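Local coordinates for protein TonB-dependent siderophore receptor (Pseudomonas aeruginosa 39016, PDB 5NEC) that probably takes up iron-loaded siderophores, and drugs conjugated to them, across the outer membrane using energy passed on by TonB, at residues A[334-348]-A[363-377]. Numbering follows the deposited sequence.
Sequences NRVSTTTTAVNQTDL and TGLEFSREDSKRDGY. With C8E ((hydroxyethyloxy)tri(ethyloxy)octane), chain C.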
ATOM      1  N   ASN A 334      -8.888 -19.653  -5.368  1.00 41.72           N
ATOM      2  CA  ASN A 334      -7.770 -19.561  -6.295  1.00 42.73           C
ATOM      3  C   ASN A 334      -7.917 -18.439  -7.296  1.00 46.97           C
ATOM      4  O   ASN A 334      -9.014 -17.918  -7.535  1.00 44.17           O
ATOM      5  CB  ASN A 334      -7.578 -20.882  -7.043  1.00 41.19           C
ATOM      6  CG  ASN A 334      -8.658 -21.137  -8.058  1.00 41.65           C
ATOM      7  OD1 ASN A 334      -8.665 -20.544  -9.133  1.00 44.11           O
ATOM      8  ND2 ASN A 334      -9.567 -22.037  -7.742  1.00 39.11           N
ATOM      9  N   ARG A 335      -6.779 -18.089  -7.887  1.00 53.03           N
ATOM     10  CA  ARG A 335      -6.736 -17.144  -8.986  1.00 55.79           C
ATOM     11  C   ARG A 335      -5.471 -17.344  -9.829  1.00 52.04           C
ATOM     12  O   ARG A 335      -4.363 -17.486  -9.299  1.00 47.08           O
ATOM     13  CB  ARG A 335      -6.801 -15.723  -8.467  1.00 63.35           C
ATOM     14  CG  ARG A 335      -7.056 -14.715  -9.580  1.00 73.82           C
ATOM     15  CD  ARG A 335      -7.470 -13.340  -9.082  1.00 81.28           C
ATOM     16  NE  ARG A 335      -6.891 -13.012  -7.775  1.00 86.86           N
ATOM     17  CZ  ARG A 335      -5.599 -12.767  -7.533  1.00 89.29           C
ATOM     18  NH1 ARG A 335      -4.678 -12.820  -8.498  1.00 89.68           N
ATOM     19  NH2 ARG A 335      -5.226 -12.493  -6.293  1.00 89.65           N
ATOM     20  N   VAL A 336      -5.671 -17.401 -11.141  1.00 49.17           N
ATOM     21  CA  VAL A 336      -4.596 -17.358 -12.109  1.00 49.49           C
ATOM     22  C   VAL A 336      -4.823 -16.128 -12.967  1.00 49.57           C
ATOM     23  O   VAL A 336      -5.891 -15.962 -13.550  1.00 50.22           O
ATOM     24  CB  VAL A 336      -4.536 -18.614 -12.975  1.00 47.52           C
ATOM     25  CG1 VAL A 336      -3.383 -18.502 -13.957  1.00 46.96           C
ATOM     26  CG2 VAL A 336      -4.398 -19.847 -12.071  1.00 47.99           C
ATOM     27  N   SER A 337      -3.811 -15.278 -13.041  1.00 48.84           N
ATOM     28  CA  SER A 337      -3.973 -13.975 -13.624  1.00 50.90           C
ATOM     29  C   SER A 337      -2.722 -13.546 -14.401  1.00 49.85           C
ATOM     30  O   SER A 337      -1.618 -13.783 -13.942  1.00 49.96           O
ATOM     31  CB  SER A 337      -4.270 -13.015 -12.489  1.00 53.41           C
ATOM     32  OG  SER A 337      -4.426 -11.690 -12.936  1.00 57.36           O
ATOM     33  N   THR A 338      -2.897 -12.954 -15.584  1.00 48.52           N
ATOM     34  CA  THR A 338      -1.793 -12.290 -16.297  1.00 48.84           C
ATOM     35  C   THR A 338      -2.235 -10.917 -16.712  1.00 48.34           C
ATOM     36  O   THR A 338      -3.331 -10.762 -17.223  1.00 48.71           O
ATOM     37  CB  THR A 338      -1.317 -13.053 -17.555  1.00 50.51           C
ATOM     38  OG1 THR A 338      -0.845 -14.336 -17.167  1.00 51.63           O
ATOM     39  CG2 THR A 338      -0.149 -12.325 -18.253  1.00 51.29           C
ATOM     40  N   THR A 339      -1.383  -9.924 -16.504  1.00 47.52           N
ATOM     41  CA  THR A 339      -1.707  -8.556 -16.872  1.00 50.78           C
ATOM     42  C   THR A 339      -0.524  -7.908 -17.579  1.00 50.52           C
ATOM     43  O   THR A 339       0.621  -8.082 -17.184  1.00 52.57           O
ATOM     44  CB  THR A 339      -2.124  -7.712 -15.642  1.00 53.96           C
ATOM     45  OG1 THR A 339      -3.252  -8.322 -15.012  1.00 57.89           O
ATOM     46  CG2 THR A 339      -2.548  -6.333 -16.038  1.00 55.53           C
ATOM     47  N   THR A 340      -0.837  -7.153 -18.620  1.00 50.23           N
ATOM     48  CA  THR A 340       0.112  -6.430 -19.436  1.00 49.85           C
ATOM     49  C   THR A 340      -0.356  -4.989 -19.380  1.00 51.13           C
ATOM     50  O   THR A 340      -1.552  -4.740 -19.466  1.00 52.10           O
ATOM     51  CB  THR A 340       0.052  -7.005 -20.861  1.00 51.25           C
ATOM     52  OG1 THR A 340       0.602  -8.327 -20.845  1.00 50.58           O
ATOM     53  CG2 THR A 340       0.808  -6.165 -21.868  1.00 51.82           C
ATOM     54  N   THR A 341       0.559  -4.043 -19.172  1.00 51.40           N
ATOM     55  CA  THR A 341       0.210  -2.619 -19.130  1.00 52.37           C
ATOM     56  C   THR A 341       1.223  -1.839 -19.942  1.00 50.17           C
ATOM     57  O   THR A 341       2.424  -2.076 -19.829  1.00 48.92           O
ATOM     58  CB  THR A 341       0.175  -2.075 -17.682  1.00 55.55           C
ATOM     59  OG1 THR A 341      -0.700  -2.883 -16.890  1.00 61.40           O
ATOM     60  CG2 THR A 341      -0.340  -0.631 -17.631  1.00 56.76           C
ATOM     61  N   ALA A 342       0.734  -0.913 -20.753  1.00 48.44           N
ATOM     62  CA  ALA A 342       1.586  -0.044 -21.544  1.00 49.01           C
ATOM     63  C   ALA A 342       1.092   1.392 -21.345  1.00 50.22           C
ATOM     64  O   ALA A 342      -0.090   1.663 -21.586  1.00 49.22           O
ATOM     65  CB  ALA A 342       1.522  -0.453 -23.001  1.00 48.86           C
ATOM     66  N   VAL A 343       1.966   2.296 -20.883  1.00 48.61           N
ATOM     67  CA  VAL A 343       1.575   3.696 -20.623  1.00 48.88           C
ATOM     68  C   VAL A 343       2.550   4.678 -21.277  1.00 48.94           C
ATOM     69  O   VAL A 343       3.764   4.465 -21.254  1.00 48.74           O
ATOM     70  CB  VAL A 343       1.496   4.001 -19.099  1.00 49.82           C
ATOM     71  CG1 VAL A 343       0.867   5.367 -18.833  1.00 50.57           C
ATOM     72  CG2 VAL A 343       0.693   2.927 -18.400  1.00 50.25           C
ATOM     73  N   ASN A 344       2.021   5.741 -21.871  1.00 48.61           N
ATOM     74  CA  ASN A 344       2.844   6.874 -22.263  1.00 50.02           C
ATOM     75  C   ASN A 344       2.270   8.159 -21.683  1.00 50.36           C
ATOM     76  O   ASN A 344       1.092   8.444 -21.856  1.00 49.22           O
ATOM     77  CB  ASN A 344       2.990   7.015 -23.777  1.00 49.95           C
ATOM     78  CG  ASN A 344       4.120   7.970 -24.147  1.00 50.36           C
ATOM     79  OD1 ASN A 344       5.285   7.602 -24.113  1.00 51.56           O
ATOM     80  ND2 ASN A 344       3.783   9.212 -24.441  1.00 51.16           N
ATOM     81  N   GLN A 345       3.126   8.934 -21.027  1.00 51.53           N
ATOM     82  CA  GLN A 345       2.727  10.138 -20.325  1.00 54.12           C
ATOM     83  C   GLN A 345       3.647  11.284 -20.746  1.00 52.75           C
ATOM     84  O   GLN A 345       4.843  11.203 -20.551  1.00 53.31           O
ATOM     85  CB  GLN A 345       2.825   9.867 -18.828  1.00 57.97           C
ATOM     86  CG  GLN A 345       1.887  10.686 -17.972  1.00 62.38           C
ATOM     87  CD  GLN A 345       1.762  10.111 -16.549  1.00 64.92           C
ATOM     88  OE1 GLN A 345       1.664   8.892 -16.348  1.00 62.02           O
ATOM     89  NE2 GLN A 345       1.732  10.998 -15.558  1.00 68.79           N
ATOM     90  N   THR A 346       3.092  12.313 -21.372  1.00 51.36           N
ATOM     91  CA  THR A 346       3.843  13.482 -21.792  1.00 51.58           C
ATOM     92  C   THR A 346       3.427  14.657 -20.911  1.00 53.78           C
ATOM     93  O   THR A 346       2.249  14.990 -20.867  1.00 53.28           O
ATOM     94  CB  THR A 346       3.543  13.834 -23.262  1.00 50.73           C
ATOM     95  OG1 THR A 346       3.860  12.724 -24.106  1.00 47.84           O
ATOM     96  CG2 THR A 346       4.369  15.019 -23.695  1.00 52.51           C
ATOM     97  N   ASP A 347       4.385  15.289 -20.230  1.00 55.39           N
ATOM     98  CA  ASP A 347       4.106  16.417 -19.325  1.00 57.02           C
ATOM     99  C   ASP A 347       4.871  17.689 -19.703  1.00 57.17           C
ATOM    100  O   ASP A 347       6.016  17.629 -20.150  1.00 54.43           O
ATOM    101  CB  ASP A 347       4.462  16.052 -17.884  1.00 59.29           C
ATOM    102  CG  ASP A 347       3.667  14.874 -17.365  1.00 61.41           C
ATOM    103  OD1 ASP A 347       2.431  14.876 -17.518  1.00 65.69           O
ATOM    104  OD2 ASP A 347       4.269  13.944 -16.794  1.00 65.38           O
ATOM    105  N   LEU A 348       4.210  18.829 -19.527  1.00 57.24           N
ATOM    106  CA  LEU A 348       4.822  20.146 -19.634  1.00 58.51           C
ATOM    107  C   LEU A 348       4.642  20.833 -18.278  1.00 57.42           C
ATOM    108  O   LEU A 348       3.526  20.970 -17.794  1.00 56.21           O
ATOM    109  CB  LEU A 348       4.147  20.962 -20.739  1.00 59.33           C
ATOM    110  CG  LEU A 348       4.720  22.362 -21.007  1.00 62.69           C
ATOM    111  CD1 LEU A 348       6.101  22.230 -21.655  1.00 63.73           C
ATOM    112  CD2 LEU A 348       3.788  23.204 -21.869  1.00 62.70           C
ATOM    113  N   THR A 363       0.891  20.319 -16.837  1.00 56.09           N
ATOM    114  CA  THR A 363      -0.157  19.861 -17.735  1.00 56.36           C
ATOM    115  C   THR A 363       0.350  18.659 -18.540  1.00 56.90           C
ATOM    116  O   THR A 363       1.555  18.531 -18.761  1.00 58.87           O
ATOM    117  CB  THR A 363      -0.641  21.012 -18.638  1.00 56.50           C
ATOM    118  OG1 THR A 363      -1.797  20.599 -19.366  1.00 55.75           O
ATOM    119  CG2 THR A 363       0.422  21.444 -19.624  1.00 56.78           C
ATOM    120  N   GLY A 364      -0.547  17.757 -18.940  1.00 55.85           N
ATOM    121  CA  GLY A 364      -0.118  16.554 -19.666  1.00 55.15           C
ATOM    122  C   GLY A 364      -1.174  15.702 -20.334  1.00 53.96           C
ATOM    123  O   GLY A 364      -2.363  15.890 -20.125  1.00 51.38           O
ATOM    124  N   LEU A 365      -0.694  14.788 -21.180  1.00 54.58           N
ATOM    125  CA  LEU A 365      -1.497  13.795 -21.865  1.00 55.15           C
ATOM    126  C   LEU A 365      -1.018  12.436 -21.442  1.00 54.56           C
ATOM    127  O   LEU A 365       0.173  12.215 -21.348  1.00 55.67           O
ATOM    128  CB  LEU A 365      -1.320  13.867 -23.373  1.00 56.79           C
ATOM    129  CG  LEU A 365      -1.785  15.117 -24.096  1.00 59.77           C
ATOM    130  CD1 LEU A 365      -1.714  14.862 -25.602  1.00 60.59           C
ATOM    131  CD2 LEU A 365      -3.203  15.500 -23.700  1.00 61.94           C
ATOM    132  N   GLU A 366      -1.953  11.517 -21.242  1.00 53.42           N
ATOM    133  CA  GLU A 366      -1.650  10.156 -20.855  1.00 53.60           C
ATOM    134  C   GLU A 366      -2.449   9.179 -21.725  1.00 51.88           C
ATOM    135  O   GLU A 366      -3.664   9.340 -21.865  1.00 51.36           O
ATOM    136  CB  GLU A 366      -2.007   9.997 -19.397  1.00 55.66           C
ATOM    137  CG  GLU A 366      -1.776   8.621 -18.794  1.00 58.52           C
ATOM    138  CD  GLU A 366      -2.356   8.544 -17.392  1.00 62.65           C
ATOM    139  OE1 GLU A 366      -2.325   9.589 -16.703  1.00 66.75           O
ATOM    140  OE2 GLU A 366      -2.854   7.465 -16.987  1.00 64.14           O
ATOM    141  N   PHE A 367      -1.758   8.204 -22.326  1.00 49.13           N
ATOM    142  CA  PHE A 367      -2.381   7.131 -23.103  1.00 50.32           C
ATOM    143  C   PHE A 367      -1.960   5.814 -22.492  1.00 48.54           C
ATOM    144  O   PHE A 367      -0.782   5.629 -22.207  1.00 47.86           O
ATOM    145  CB  PHE A 367      -1.907   7.151 -24.568  1.00 52.54           C
ATOM    146  CG  PHE A 367      -2.122   8.465 -25.271  1.00 54.08           C
ATOM    147  CD1 PHE A 367      -3.298   8.709 -25.969  1.00 55.70           C
ATOM    148  CD2 PHE A 367      -1.144   9.458 -25.243  1.00 55.70           C
ATOM    149  CE1 PHE A 367      -3.504   9.919 -26.635  1.00 56.63           C
ATOM    150  CE2 PHE A 367      -1.341  10.677 -25.897  1.00 56.85           C
ATOM    151  CZ  PHE A 367      -2.521  10.903 -26.600  1.00 57.34           C
ATOM    152  N   SER A 368      -2.893   4.889 -22.292  1.00 49.03           N
ATOM    153  CA  SER A 368      -2.516   3.552 -21.806  1.00 49.86           C
ATOM    154  C   SER A 368      -3.380   2.420 -22.320  1.00 50.37           C
ATOM    155  O   SER A 368      -4.463   2.637 -22.830  1.00 50.83           O
ATOM    156  CB  SER A 368      -2.496   3.516 -20.288  1.00 49.88           C
ATOM    157  OG  SER A 368      -3.808   3.637 -19.793  1.00 52.29           O
ATOM    158  N   ARG A 369      -2.868   1.208 -22.177  1.00 52.12           N
ATOM    159  CA  ARG A 369      -3.538  -0.005 -22.623  1.00 53.60           C
ATOM    160  C   ARG A 369      -3.286  -1.089 -21.588  1.00 53.74           C
ATOM    161  O   ARG A 369      -2.132  -1.388 -21.318  1.00 52.39           O
ATOM    162  CB  ARG A 369      -2.982  -0.426 -23.971  1.00 54.93           C
ATOM    163  CG  ARG A 369      -3.685  -1.613 -24.595  1.00 58.84           C
ATOM    164  CD  ARG A 369      -3.234  -1.798 -26.035  1.00 61.88           C
ATOM    165  NE  ARG A 369      -3.966  -2.865 -26.716  1.00 64.96           N
ATOM    166  CZ  ARG A 369      -3.751  -4.174 -26.549  1.00 68.76           C
ATOM    167  NH1 ARG A 369      -2.813  -4.627 -25.702  1.00 69.71           N
ATOM    168  NH2 ARG A 369      -4.487  -5.053 -27.228  1.00 69.06           N
ATOM    169  N   GLU A 370      -4.344  -1.640 -20.990  1.00 56.41           N
ATOM    170  CA  GLU A 370      -4.214  -2.801 -20.105  1.00 58.31           C
ATOM    171  C   GLU A 370      -4.874  -4.034 -20.724  1.00 57.00           C
ATOM    172  O   GLU A 370      -6.016  -3.967 -21.146  1.00 58.69           O
ATOM    173  CB  GLU A 370      -4.792  -2.540 -18.709  1.00 63.49           C
ATOM    174  CG  GLU A 370      -4.936  -3.832 -17.876  1.00 69.87           C
ATOM    175  CD  GLU A 370      -4.744  -3.676 -16.371  1.00 75.62           C
ATOM    176  OE1 GLU A 370      -5.626  -4.140 -15.597  1.00 80.72           O
ATOM    177  OE2 GLU A 370      -3.692  -3.134 -15.955  1.00 80.33           O
ATOM    178  N   ASP A 371      -4.126  -5.140 -20.770  1.00 56.81           N
ATOM    179  CA  ASP A 371      -4.594  -6.484 -21.143  1.00 56.97           C
ATOM    180  C   ASP A 371      -4.669  -7.287 -19.867  1.00 52.49           C
ATOM    181  O   ASP A 371      -3.666  -7.383 -19.175  1.00 52.84           O
ATOM    182  CB  ASP A 371      -3.551  -7.216 -22.001  1.00 59.90           C
ATOM    183  CG  ASP A 371      -3.843  -7.165 -23.466  1.00 66.10           C
ATOM    184  OD1 ASP A 371      -4.130  -6.041 -23.965  1.00 71.47           O
ATOM    185  OD2 ASP A 371      -3.751  -8.250 -24.125  1.00 67.39           O
ATOM    186  N   SER A 372      -5.799  -7.894 -19.550  1.00 49.85           N
ATOM    187  CA  SER A 372      -5.810  -8.839 -18.438  1.00 51.10           C
ATOM    188  C   SER A 372      -6.470 -10.144 -18.843  1.00 49.70           C
ATOM    189  O   SER A 372      -7.396 -10.164 -19.645  1.00 50.14           O
ATOM    190  CB  SER A 372      -6.438  -8.237 -17.184  1.00 50.30           C
ATOM    191  OG  SER A 372      -7.818  -8.125 -17.316  1.00 52.24           O
ATOM    192  N   LYS A 373      -5.950 -11.231 -18.295  1.00 48.15           N
ATOM    193  CA  LYS A 373      -6.484 -12.561 -18.505  1.00 49.73           C
ATOM    194  C   LYS A 373      -6.728 -13.157 -17.138  1.00 47.74           C
ATOM    195  O   LYS A 373      -5.773 -13.384 -16.418  1.00 45.96           O
ATOM    196  CB  LYS A 373      -5.480 -13.406 -19.279  1.00 51.33           C
ATOM    197  CG  LYS A 373      -5.125 -12.796 -20.615  1.00 55.99           C
ATOM    198  CD  LYS A 373      -4.297 -13.753 -21.481  1.00 60.21           C
ATOM    199  CE  LYS A 373      -4.442 -13.454 -22.982  1.00 63.83           C
ATOM    200  NZ  LYS A 373      -3.227 -12.807 -23.567  1.00 65.90           N
ATOM    201  N   ARG A 374      -7.995 -13.391 -16.785  1.00 48.36           N
ATOM    202  CA  ARG A 374      -8.348 -14.032 -15.506  1.00 49.58           C
ATOM    203  C   ARG A 374      -8.825 -15.472 -15.727  1.00 46.37           C
ATOM    204  O   ARG A 374      -9.798 -15.703 -16.418  1.00 46.41           O
ATOM    205  CB  ARG A 374      -9.393 -13.207 -14.729  1.00 55.65           C
ATOM    206  CG  ARG A 374      -9.580 -13.713 -13.277  1.00 64.99           C
ATOM    207  CD  ARG A 374     -10.584 -12.970 -12.393  1.00 71.40           C
ATOM    208  NE  ARG A 374     -11.930 -12.853 -12.986  1.00 76.85           N
ATOM    209  CZ  ARG A 374     -12.904 -13.772 -12.952  1.00 80.21           C
ATOM    210  NH1 ARG A 374     -12.734 -14.954 -12.356  1.00 83.41           N
ATOM    211  NH2 ARG A 374     -14.074 -13.505 -13.545  1.00 82.26           N
ATOM    212  N   ASP A 375      -8.123 -16.440 -15.150  1.00 45.09           N
ATOM    213  CA  ASP A 375      -8.520 -17.853 -15.200  1.00 44.37           C
ATOM    214  C   ASP A 375      -8.543 -18.399 -13.757  1.00 41.86           C
ATOM    215  O   ASP A 375      -8.588 -17.631 -12.823  1.00 41.45           O
ATOM    216  CB  ASP A 375      -7.559 -18.633 -16.118  1.00 44.24           C
ATOM    217  CG  ASP A 375      -8.171 -19.962 -16.649  1.00 44.83           C
ATOM    218  OD1 ASP A 375      -9.303 -19.944 -17.172  1.00 46.68           O
ATOM    219  OD2 ASP A 375      -7.518 -21.033 -16.537  1.00 42.77           O
ATOM    220  N   GLY A 376      -8.551 -19.710 -13.574  1.00 42.59           N
ATOM    221  CA  GLY A 376      -8.510 -20.317 -12.259  1.00 42.55           C
ATOM    222  C   GLY A 376      -8.325 -21.819 -12.343  1.00 42.90           C
ATOM    223  O   GLY A 376      -7.934 -22.333 -13.381  1.00 42.14           O
ATOM    224  N   TYR A 377      -8.607 -22.509 -11.240  1.00 41.28           N
ATOM    225  CA  TYR A 377      -8.516 -23.954 -11.133  1.00 41.46           C
ATOM    226  C   TYR A 377      -9.891 -24.529 -10.783  1.00 41.98           C
ATOM    227  O   TYR A 377     -10.727 -23.830 -10.256  1.00 42.12           O
ATOM    228  CB  TYR A 377      -7.535 -24.362 -10.030  1.00 41.29           C
ATOM    229  CG  TYR A 377      -6.095 -24.012 -10.279  1.00 40.37           C
ATOM    230  CD1 TYR A 377      -5.263 -24.855 -11.032  1.00 41.09           C
ATOM    231  CD2 TYR A 377      -5.542 -22.851  -9.751  1.00 41.34           C
ATOM    232  CE1 TYR A 377      -3.929 -24.542 -11.268  1.00 40.18           C
ATOM    233  CE2 TYR A 377      -4.210 -22.525  -9.979  1.00 42.41           C
ATOM    234  CZ  TYR A 377      -3.412 -23.370 -10.743  1.00 41.94           C
ATOM    235  OH  TYR A 377      -2.094 -23.042 -10.938  1.00 42.17           O
TER
HETATM  236  C1  C8E C 801      -0.459   2.639 -25.952  1.00 54.07           C
HETATM  237  C2  C8E C 801       0.726   3.111 -25.129  1.00 56.17           C
HETATM  238  C3  C8E C 801       2.049   2.474 -25.576  1.00 59.95           C
HETATM  239  C4  C8E C 801       3.192   2.731 -24.578  1.00 61.16           C
HETATM  240  C5  C8E C 801       4.585   2.348 -25.109  1.00 61.01           C
HETATM  241  C6  C8E C 801       5.458   1.616 -24.074  1.00 59.46           C
HETATM  242  C7  C8E C 801       6.917   1.504 -24.527  1.00 58.48           C
HETATM  243  C8  C8E C 801       7.768   0.592 -23.660  1.00 56.02           C
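Residues 334-348 and 363-377 run antiparallel at 174° as neighbouring strands of a transmembrane beta-barrel hairpin, bonded in regular register from Leu348-Thr363 to Val336-Asp375. Hydrogen-bonded pairs, such as Asn344-Phe367, carry a bond in each direction; the ladder slackens at Val336, whose N reaches Asp375 O only weakly, at 3.4 Å. One face, with Ala342, Leu365 and Phe367, probably forms the outer, lipid-facing surface, consistent with the bound detergent: Ala342 CB lies 3.9 Å from C4 of its octyl chain. On it, too, Arg369 NH1 bridges to Asp371 OD1 at 2.6 Å along the same strand.

The face of Val343, Gln345, Glu366 and Glu370 turns to the barrel interior, in keeping with Thr339 touching Thr114 and Gln345 touching Lys42. A slight bend at chi2 (148°) brings the Glu370 carboxylate obliquely toward Thr339 and Thr341: OE2 accepts a weak bond from Thr341 OG1 at 3.1 Å and also rests 3.4 Å from Thr339 CG2. Farther along, the Glu366 carboxylate lies beside the Gln345 amide, and its OE1 forms a salt bridge with Arg454. The Asp347 carboxylate leans over Gly364, its OD1 hydrogen-bonded to Tyr436 OH.

Past Asp375, whose OD2 forms a salt bridge with Arg421, a side chain takes over the pairing. The Asn334 amide grips the backbone of Tyr377 twice, with OD1 accepting from N at 2.9 Å and ND2, shared with Gln332 OE1, donating to O at 3.3 Å; both donors stand above the carbonyl planes they approach. The tyrosine ring meets Asn334 CG at its edge, while its hydroxyl binds Asp310 and Val336 CG2 packs 3.4 Å from Tyr377 CE2.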